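Long-range contacts in 70 kDa protein (Xanthomonas sp., PDB 4B2N), which is a processive rubber oxygenase, a c-type cytochrome with two covalently bound haems that oxidatively cleaves latex rubber: residues L261-L269 and V319-R330; E439-G448 and R477-P485. All blocks are in the same frame, centred on the assembly; numbering follows the deposited sequence. Where two conformers were deposited one is given.

Interaction 1 of 2, residues L261-L269 and V319-R330; sequences LFDMETLTL and VANIFRDANARR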
loop_
_atom_site.group_PDB
_atom_site.type_symbol
_atom_site.label_atom_id
_atom_site.label_comp_id
_atom_site.label_asym_id
_atom_site.label_seq_id
_atom_site.Cartn_x
_atom_site.Cartn_y
_atom_site.Cartn_z
ATOM N N LEU A 261 5.919 18.699 9.654
ATOM C CA LEU A 261 7.358 18.607 9.857
ATOM C C LEU A 261 8.077 19.322 8.729
ATOM O O LEU A 261 9.105 19.948 8.971
ATOM C CB LEU A 261 7.783 17.141 9.833
ATOM C CG LEU A 261 7.921 16.355 11.167
ATOM C CD1 LEU A 261 6.909 16.775 12.218
ATOM C CD2 LEU A 261 7.822 14.832 10.886
ATOM N N PHE A 262 7.486 19.291 7.517
ATOM C CA PHE A 262 8.262 19.623 6.294
ATOM C C PHE A 262 7.622 20.759 5.576
ATOM O O PHE A 262 6.426 20.802 5.464
ATOM C CB PHE A 262 8.331 18.441 5.297
ATOM C CG PHE A 262 9.010 17.219 5.894
ATOM C CD1 PHE A 262 10.358 17.220 6.089
ATOM C CD2 PHE A 262 8.252 16.128 6.325
ATOM C CE1 PHE A 262 10.994 16.126 6.671
ATOM C CE2 PHE A 262 8.853 15.028 6.963
ATOM C CZ PHE A 262 10.240 15.013 7.099
ATOM N N ASP A 263 8.440 21.651 5.085
ATOM C CA ASP A 263 7.983 22.722 4.227
ATOM C C ASP A 263 7.383 22.047 2.978
ATOM O O ASP A 263 7.983 21.156 2.350
ATOM C CB ASP A 263 9.220 23.586 3.893
ATOM C CG ASP A 263 8.889 24.762 2.981
ATOM O OD1 ASP A 263 8.359 24.522 1.877
ATOM O OD2 ASP A 263 9.161 25.949 3.334
ATOM N N MET A 264 6.170 22.412 2.644
ATOM C CA MET A 264 5.457 21.719 1.614
ATOM C C MET A 264 5.829 22.154 0.201
ATOM O O MET A 264 5.309 21.596 -0.736
ATOM C CB MET A 264 3.981 21.999 1.834
ATOM C CG MET A 264 3.563 21.365 3.173
ATOM S SD MET A 264 3.334 19.569 3.058
ATOM C CE MET A 264 1.825 19.530 2.042
ATOM N N GLU A 265 6.737 23.141 0.087
ATOM C CA GLU A 265 7.251 23.572 -1.200
ATOM C C GLU A 265 8.679 23.101 -1.438
ATOM O O GLU A 265 9.074 22.884 -2.590
ATOM C CB GLU A 265 7.199 25.081 -1.290
ATOM C CG GLU A 265 5.783 25.669 -1.342
ATOM C CD GLU A 265 5.895 27.174 -1.370
ATOM O OE1 GLU A 265 5.947 27.843 -0.308
ATOM O OE2 GLU A 265 6.002 27.712 -2.471
ATOM N N THR A 266 9.462 22.947 -0.361
ATOM C CA THR A 266 10.881 22.688 -0.524
ATOM C C THR A 266 11.328 21.353 0.093
ATOM O O THR A 266 12.365 20.855 -0.267
ATOM C CB THR A 266 11.730 23.793 0.129
ATOM O OG1 THR A 266 11.653 23.668 1.561
ATOM C CG2 THR A 266 11.217 25.183 -0.335
ATOM N N LEU A 267 10.510 20.779 0.982
ATOM C CA LEU A 267 10.853 19.602 1.740
ATOM C C LEU A 267 11.941 19.846 2.794
ATOM O O LEU A 267 12.461 18.882 3.345
ATOM C CB LEU A 267 11.147 18.348 0.824
ATOM C CG LEU A 267 10.098 18.038 -0.270
ATOM C CD1 LEU A 267 10.547 16.731 -1.025
ATOM C CD2 LEU A 267 8.728 17.939 0.349
ATOM N N THR A 268 12.228 21.111 3.119
ATOM C CA THR A 268 12.998 21.444 4.286
ATOM C C THR A 268 12.289 20.928 5.564
ATOM O O THR A 268 11.062 21.003 5.709
ATOM C CB THR A 268 13.141 22.977 4.429
ATOM O OG1 THR A 268 13.693 23.520 3.223
ATOM C CG2 THR A 268 14.020 23.318 5.578
ATOM N N LEU A 269 13.064 20.316 6.444
ATOM C CA LEU A 269 12.551 19.958 7.745
ATOM C C LEU A 269 12.415 21.279 8.539
ATOM O O LEU A 269 13.384 21.892 8.906
ATOM C CB LEU A 269 13.519 19.018 8.480
ATOM C CG LEU A 269 13.179 18.604 9.920
ATOM C CD1 LEU A 269 11.819 17.921 9.976
ATOM C CD2 LEU A 269 14.243 17.679 10.524
ATOM N N VAL A 319 11.184 10.757 1.569
ATOM C CA VAL A 319 11.159 12.193 1.909
ATOM C C VAL A 319 11.106 12.275 3.416
ATOM O O VAL A 319 11.778 13.126 4.021
ATOM C CB VAL A 319 9.884 12.902 1.321
ATOM C CG1 VAL A 319 9.742 14.305 1.908
ATOM C CG2 VAL A 319 9.952 12.935 -0.191
ATOM N N ALA A 320 10.310 11.408 4.055
ATOM C CA ALA A 320 10.112 11.615 5.503
ATOM C C ALA A 320 11.289 11.179 6.318
ATOM O O ALA A 320 11.276 11.325 7.494
ATOM C CB ALA A 320 8.839 10.929 6.026
ATOM N N ASN A 321 12.372 10.799 5.694
ATOM C CA ASN A 321 13.582 10.431 6.417
ATOM C C ASN A 321 14.279 11.671 6.981
ATOM O O ASN A 321 14.527 12.612 6.269
ATOM C CB ASN A 321 14.506 9.733 5.401
ATOM C CG ASN A 321 15.824 9.278 5.995
ATOM O OD1 ASN A 321 16.437 9.948 6.806
ATOM N ND2 ASN A 321 16.235 8.081 5.609
ATOM N N ILE A 322 14.633 11.642 8.267
ATOM C CA ILE A 322 15.016 12.830 8.990
ATOM C C ILE A 322 16.448 13.182 8.728
ATOM O O ILE A 322 16.917 14.307 9.041
ATOM C CB ILE A 322 14.715 12.622 10.510
ATOM C CG1 ILE A 322 13.849 13.743 10.960
ATOM C CG2 ILE A 322 15.936 12.234 11.355
ATOM C CD1 ILE A 322 12.501 13.646 10.273
ATOM N N PHE A 323 17.157 12.230 8.144
ATOM C CA PHE A 323 18.572 12.463 7.898
ATOM C C PHE A 323 18.859 13.175 6.565
ATOM O O PHE A 323 19.967 13.626 6.358
ATOM C CB PHE A 323 19.321 11.133 8.007
ATOM C CG PHE A 323 19.254 10.499 9.384
ATOM C CD1 PHE A 323 19.619 11.234 10.535
ATOM C CD2 PHE A 323 18.878 9.150 9.526
ATOM C CE1 PHE A 323 19.592 10.658 11.793
ATOM C CE2 PHE A 323 18.875 8.542 10.810
ATOM C CZ PHE A 323 19.212 9.308 11.936
ATOM N N ARG A 324 17.883 13.276 5.645
ATOM C CA ARG A 324 18.153 13.901 4.330
ATOM C C ARG A 324 17.963 15.382 4.439
ATOM O O ARG A 324 17.225 15.797 5.307
ATOM C CB ARG A 324 17.129 13.433 3.300
ATOM C CG ARG A 324 17.203 11.951 3.042
ATOM C CD ARG A 324 16.736 11.601 1.649
ATOM N NE ARG A 324 17.364 10.311 1.363
ATOM C CZ ARG A 324 16.868 9.153 1.718
ATOM N NH1 ARG A 324 15.649 9.052 2.328
ATOM N NH2 ARG A 324 17.594 8.073 1.442
ATOM N N ASP A 325 18.598 16.190 3.571
ATOM C CA ASP A 325 18.241 17.598 3.478
ATOM C C ASP A 325 17.187 17.808 2.351
ATOM O O ASP A 325 16.802 16.842 1.690
ATOM C CB ASP A 325 19.477 18.518 3.368
ATOM C CG ASP A 325 20.172 18.392 2.037
ATOM O OD1 ASP A 325 19.806 17.554 1.161
ATOM O OD2 ASP A 325 21.108 19.180 1.828
ATOM N N ALA A 326 16.665 19.026 2.184
ATOM C CA ALA A 326 15.584 19.271 1.205
ATOM C C ALA A 326 16.035 18.838 -0.187
ATOM O O ALA A 326 15.303 18.190 -0.894
ATOM C CB ALA A 326 15.180 20.759 1.190
ATOM N N ASN A 327 17.267 19.184 -0.578
ATOM C CA ASN A 327 17.802 18.812 -1.898
ATOM C C ASN A 327 17.801 17.295 -2.116
ATOM O O ASN A 327 17.342 16.844 -3.153
ATOM C CB ASN A 327 19.193 19.425 -2.085
ATOM C CG ASN A 327 19.800 19.186 -3.466
ATOM O OD1 ASN A 327 19.407 19.809 -4.455
ATOM N ND2 ASN A 327 20.836 18.345 -3.520
ATOM N N ALA A 328 18.291 16.542 -1.141
ATOM C CA ALA A 328 18.331 15.104 -1.229
ATOM C C ALA A 328 16.898 14.588 -1.300
ATOM O O ALA A 328 16.641 13.640 -2.056
ATOM C CB ALA A 328 19.014 14.475 0.007
ATOM N N ARG A 329 15.990 15.137 -0.483
ATOM C CA ARG A 329 14.604 14.560 -0.485
ATOM C C ARG A 329 14.014 14.748 -1.861
ATOM O O ARG A 329 13.619 13.778 -2.469
ATOM C CB ARG A 329 13.684 15.179 0.547
ATOM C CG ARG A 329 14.064 14.983 1.991
ATOM C CD ARG A 329 13.152 15.726 2.935
ATOM N NE ARG A 329 13.501 15.238 4.263
ATOM C CZ ARG A 329 14.089 16.014 5.178
ATOM N NH1 ARG A 329 14.367 17.276 4.924
ATOM N NH2 ARG A 329 14.457 15.498 6.342
ATOM N N ARG A 330 13.961 15.980 -2.357
ATOM C CA ARG A 330 13.434 16.229 -3.732
ATOM C C ARG A 330 14.195 15.390 -4.781
ATOM O O ARG A 330 13.628 14.923 -5.767
ATOM C CB ARG A 330 13.575 17.718 -4.114
ATOM C CG ARG A 330 12.641 18.610 -3.321
ATOM C CD ARG A 330 12.540 19.997 -3.907
ATOM N NE ARG A 330 13.834 20.606 -4.218
ATOM C CZ ARG A 330 14.404 21.576 -3.510
ATOM N NH1 ARG A 330 13.837 22.014 -2.404
ATOM N NH2 ARG A 330 15.554 22.138 -3.937
HETATM O O HOH W 1 15.817 19.764 6.035
#
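Arg329 and Arg330, successive residues of helix 326-330, both donate to backbone carbonyls of the 261-269 loop, which turns through an Asx turn at Asp263; the contact illustrates how side chains from a first helical turn can pin a segment that lacks regular structure. Arg330 NH1 meets Thr266 O at 2.8 Å, in the carbonyl plane and on a lone pair, whereas Arg329 NH1 reaches Leu267 O at 3.0 Å almost end-on to the carbonyl. Next to this polar pair Leu267 is the apolar wedge: Leu267 CD1 lies 3.6 Å from Arg330 CG and also rests on Val319, whose side chain it crosses at about a right angle. Phe262 packs on Arg329 as well. Phe262 CE1 stands 3.4 Å above the centre of the Arg329 guanidinium, but the two planes are 57° apart, so this is no flat stack; CZ continues onto Ala320 CA and Ile322 CD1. Leu269 CD2 packs on Ile322 CG1, and a water accepts from both Leu269 N and Arg329 NH1.

In the second shell, the extended chain of Arg329 (chi2 175°) carries its guanidinium back to its own segment, where Arg329 NE donates to Val319 O at 2.7 Å and NH2 to Asn321 O. Bonds from all three nitrogens should fix its rotation. Within the loop, Asp263 OD1 accepts from Glu265 N and Thr266 N, while OD2 is bridged to Arg473; Thr268 OG1 pairs with Asp465. The Val319 side chain is about 9 Å from a haem c. The helix itself starts at its N-cap, where Asp325 OD1 accepts from Ala328 N at 2.9 Å.

Interaction 2 of 2, residues E439-G448 and R477-P485; sequences ERQRRAWNSG and RAIYNNGGP
Arg477 lies edge-on to the C-terminal end of helix 439-446, bonding Ala444 O in the last turn and Ser447 O just beyond it, in a helix-helix pair whose axes approach to 8.9 Å at 130°. This is the tight part. Arg477 NH2 meets Ala444 O at 2.8 Å on a lone pair, and its NH1 meets Ser447 O at 2.7 Å from above the carbonyl plane, both acceptors lying near the guanidinium plane. Beside it, Asn481 ND2 packs against Ala444 CB and bonds to Glu275, which also forms a salt bridge with Arg477. The extended Arg443 chain passes over the buried Tyr480 ring, CD above the face and the guanidinium stacked off-centre, its plane 28° from the ring's. Glu439 OE2, on its anti lone pair, takes Arg443 NE in a salt bridge within the helix.

Toward the exposed Asn482 and Gly483 the contact is looser: Arg440 CA makes a CA-H...O contact of 3.5 Å with Asn481 O. Helix 477-481 ends in a Schellman motif with Gly483 as C-prime residue, and Arg443 NH1 reaches Tyr480 O from the face opposite Gly483 N. Arg443 NH1 also donates to a water at 2.7 Å, which in turn donates to Gly484 O.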
loop_
_atom_site.group_PDB
_atom_site.type_symbol
_atom_site.label_atom_id
_atom_site.label_comp_id
_atom_site.label_asym_id
_atom_site.label_seq_id
_atom_site.Cartn_x
_atom_site.Cartn_y
_atom_site.Cartn_z
ATOM N N GLU A 439 -10.710 20.404 3.214
ATOM C CA GLU A 439 -10.199 21.268 2.152
ATOM C C GLU A 439 -8.860 21.864 2.532
ATOM O O GLU A 439 -7.998 22.079 1.657
ATOM C CB GLU A 439 -11.221 22.380 1.827
ATOM C CG GLU A 439 -10.780 23.426 0.799
ATOM C CD GLU A 439 -10.806 22.892 -0.646
ATOM O OE1 GLU A 439 -11.234 21.733 -0.864
ATOM O OE2 GLU A 439 -10.384 23.604 -1.595
ATOM N N ARG A 440 -8.677 22.152 3.829
ATOM C CA ARG A 440 -7.434 22.816 4.291
ATOM C C ARG A 440 -6.232 21.932 4.017
ATOM O O ARG A 440 -5.185 22.404 3.609
ATOM C CB ARG A 440 -7.472 23.119 5.795
ATOM C CG ARG A 440 -8.434 24.268 6.142
ATOM C CD ARG A 440 -8.608 24.397 7.637
ATOM N NE ARG A 440 -9.192 23.203 8.237
ATOM C CZ ARG A 440 -9.370 23.028 9.552
ATOM N NH1 ARG A 440 -8.976 23.968 10.424
ATOM N NH2 ARG A 440 -9.871 21.891 9.993
ATOM N N GLN A 441 -6.395 20.647 4.313
ATOM C CA GLN A 441 -5.358 19.673 4.065
ATOM C C GLN A 441 -5.031 19.511 2.559
ATOM O O GLN A 441 -3.834 19.481 2.146
ATOM C CB GLN A 441 -5.808 18.348 4.664
ATOM C CG GLN A 441 -5.846 18.328 6.207
ATOM C CD GLN A 441 -6.371 16.979 6.672
ATOM O OE1 GLN A 441 -7.500 16.614 6.339
ATOM N NE2 GLN A 441 -5.545 16.200 7.349
ATOM N N ARG A 442 -6.070 19.374 1.740
ATOM C CA ARG A 442 -5.877 19.223 0.307
ATOM C C ARG A 442 -5.228 20.468 -0.281
ATOM O O ARG A 442 -4.372 20.377 -1.147
ATOM C CB ARG A 442 -7.193 18.842 -0.404
ATOM C CG ARG A 442 -7.625 17.435 -0.040
ATOM C CD ARG A 442 -8.836 16.960 -0.833
ATOM N NE ARG A 442 -9.877 17.979 -0.897
ATOM C CZ ARG A 442 -10.833 18.126 -0.001
ATOM N NH1 ARG A 442 -10.889 17.333 1.039
ATOM N NH2 ARG A 442 -11.727 19.087 -0.134
ATOM N N ARG A 443 -5.588 21.637 0.235
ATOM C CA ARG A 443 -5.006 22.848 -0.325
ATOM C C ARG A 443 -3.501 22.962 0.006
ATOM O O ARG A 443 -2.770 23.487 -0.845
ATOM C CB ARG A 443 -5.705 24.099 0.173
ATOM C CG ARG A 443 -6.998 24.370 -0.562
ATOM C CD ARG A 443 -7.592 25.698 -0.060
ATOM N NE ARG A 443 -8.830 25.919 -0.810
ATOM C CZ ARG A 443 -9.236 27.107 -1.287
ATOM N NH1 ARG A 443 -8.509 28.218 -1.103
ATOM N NH2 ARG A 443 -10.371 27.171 -2.032
ATOM N N ALA A 444 -3.094 22.531 1.201
ATOM C CA ALA A 444 -1.682 22.513 1.570
ATOM C C ALA A 444 -0.849 21.636 0.586
ATOM O O ALA A 444 0.273 21.954 0.181
ATOM C CB ALA A 444 -1.521 21.926 2.961
ATOM N N TRP A 445 -1.396 20.449 0.312
ATOM C CA TRP A 445 -0.830 19.539 -0.656
ATOM C C TRP A 445 -0.802 20.146 -2.069
ATOM O O TRP A 445 0.237 20.110 -2.769
ATOM C CB TRP A 445 -1.707 18.265 -0.647
ATOM C CG TRP A 445 -1.306 17.314 -1.725
ATOM C CD1 TRP A 445 -1.621 17.391 -3.074
ATOM C CD2 TRP A 445 -0.497 16.130 -1.571
ATOM N NE1 TRP A 445 -1.076 16.318 -3.760
ATOM C CE2 TRP A 445 -0.384 15.530 -2.890
ATOM C CE3 TRP A 445 0.138 15.509 -0.474
ATOM C CZ2 TRP A 445 0.361 14.361 -3.124
ATOM C CZ3 TRP A 445 0.857 14.303 -0.716
ATOM C CH2 TRP A 445 0.942 13.740 -2.012
ATOM N N ASN A 446 -1.980 20.606 -2.541
ATOM C CA ASN A 446 -2.192 21.151 -3.885
ATOM C C ASN A 446 -1.284 22.320 -4.239
ATOM O O ASN A 446 -1.014 22.581 -5.412
ATOM C CB ASN A 446 -3.640 21.606 -4.024
ATOM C CG ASN A 446 -4.602 20.435 -4.061
ATOM O OD1 ASN A 446 -4.151 19.284 -4.225
ATOM N ND2 ASN A 446 -5.920 20.695 -3.934
ATOM N N SER A 447 -0.847 23.060 -3.233
ATOM C CA SER A 447 -0.080 24.266 -3.440
ATOM C C SER A 447 1.411 24.024 -3.191
ATOM O O SER A 447 2.103 24.952 -2.790
ATOM C CB SER A 447 -0.592 25.385 -2.471
ATOM O OG SER A 447 -0.416 24.961 -1.112
ATOM N N GLY A 448 1.933 22.804 -3.396
ATOM C CA GLY A 448 3.387 22.668 -3.187
ATOM C C GLY A 448 4.032 21.551 -3.982
ATOM O O GLY A 448 3.478 21.044 -4.957
ATOM N N ARG A 477 0.602 30.755 3.272
ATOM C CA ARG A 477 0.082 29.392 2.855
ATOM C C ARG A 477 -1.189 28.998 3.612
ATOM O O ARG A 477 -2.254 28.584 3.010
ATOM C CB ARG A 477 1.196 28.340 3.043
ATOM C CG ARG A 477 2.281 28.409 1.905
ATOM C CD ARG A 477 3.386 27.324 2.085
ATOM N NE ARG A 477 2.690 26.046 2.066
ATOM C CZ ARG A 477 2.230 25.393 1.011
ATOM N NH1 ARG A 477 2.447 25.843 -0.232
ATOM N NH2 ARG A 477 1.505 24.295 1.206
ATOM N N ALA A 478 -1.125 29.127 4.940
ATOM C CA ALA A 478 -2.284 28.786 5.819
ATOM C C ALA A 478 -3.497 29.650 5.454
ATOM O O ALA A 478 -4.633 29.191 5.479
ATOM C CB ALA A 478 -1.901 28.968 7.294
ATOM N N ILE A 479 -3.250 30.917 5.111
ATOM C CA ILE A 479 -4.320 31.774 4.658
ATOM C C ILE A 479 -4.995 31.237 3.395
ATOM O O ILE A 479 -6.257 31.146 3.312
ATOM C CB ILE A 479 -3.814 33.206 4.445
ATOM C CG1 ILE A 479 -3.506 33.842 5.833
ATOM C CG2 ILE A 479 -4.875 34.009 3.687
ATOM C CD1 ILE A 479 -2.592 35.076 5.663
ATOM N N TYR A 480 -4.188 30.865 2.415
ATOM C CA TYR A 480 -4.720 30.218 1.224
ATOM C C TYR A 480 -5.457 28.921 1.608
ATOM O O TYR A 480 -6.586 28.687 1.138
ATOM C CB TYR A 480 -3.615 29.850 0.201
ATOM C CG TYR A 480 -4.207 28.992 -0.867
ATOM C CD1 TYR A 480 -5.132 29.536 -1.775
ATOM C CD2 TYR A 480 -3.908 27.609 -0.940
ATOM C CE1 TYR A 480 -5.761 28.720 -2.715
ATOM C CE2 TYR A 480 -4.492 26.799 -1.908
ATOM C CZ TYR A 480 -5.421 27.375 -2.784
ATOM O OH TYR A 480 -5.981 26.547 -3.718
ATOM N N ASN A 481 -4.840 28.101 2.448
ATOM C CA ASN A 481 -5.463 26.823 2.874
ATOM C C ASN A 481 -6.865 27.017 3.507
ATOM O O ASN A 481 -7.785 26.150 3.383
ATOM C CB ASN A 481 -4.539 26.102 3.860
ATOM C CG ASN A 481 -3.245 25.647 3.205
ATOM O OD1 ASN A 481 -3.118 25.674 1.976
ATOM N ND2 ASN A 481 -2.279 25.197 4.043
ATOM N N ASN A 482 -7.055 28.203 4.093
ATOM C CA ASN A 482 -8.301 28.532 4.786
ATOM C C ASN A 482 -9.169 29.457 3.931
ATOM O O ASN A 482 -10.019 30.188 4.448
ATOM C CB ASN A 482 -7.980 29.116 6.183
ATOM C CG ASN A 482 -7.341 28.061 7.152
ATOM O OD1 ASN A 482 -6.060 27.766 7.202
ATOM N ND2 ASN A 482 -8.230 27.466 7.928
ATOM N N GLY A 483 -8.967 29.467 2.619
ATOM C CA GLY A 483 -9.907 30.173 1.711
ATOM C C GLY A 483 -9.508 31.552 1.252
ATOM O O GLY A 483 -10.256 32.201 0.518
ATOM N N GLY A 484 -8.322 31.994 1.665
ATOM C CA GLY A 484 -7.744 33.270 1.276
ATOM C C GLY A 484 -7.072 33.267 -0.101
ATOM O O GLY A 484 -7.171 32.273 -0.853
ATOM N N PRO A 485 -6.370 34.364 -0.438
ATOM C CA PRO A 485 -5.688 34.492 -1.719
ATOM C C PRO A 485 -4.619 33.417 -1.909
ATOM O O PRO A 485 -3.999 32.912 -0.927
ATOM C CB PRO A 485 -4.993 35.851 -1.635
ATOM C CG PRO A 485 -5.807 36.614 -0.656
ATOM C CD PRO A 485 -6.337 35.616 0.337
HETATM O O HOH W 2 -9.109 30.646 -2.103
HETATM O O HOH W 3 -6.266 23.746 -4.204
HETATM O O HOH W 4 -0.695 26.849 0.850
#

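Overall arrangement
Interactions 1 and 2 follow one another along the chain, the first closing at Arg330 before the second opens at Glu439, yet their centres are only about 19 Å apart and lie on the same side of the chain's centre. Helix 467-481 links them: its C-terminal end carries Arg477 of interaction 2, while Arg473 and Ser470, earlier in the helix, hold Asp263 of interaction 1. The two also touch directly, with Met264 CE 3.4 Å from Ala444 O and Glu265 CG packed on Arg477 NH1. Segment 261-269 thus packs against helix 326-331 at one contact and touches the helices of interaction 2 through Met264 and Glu265.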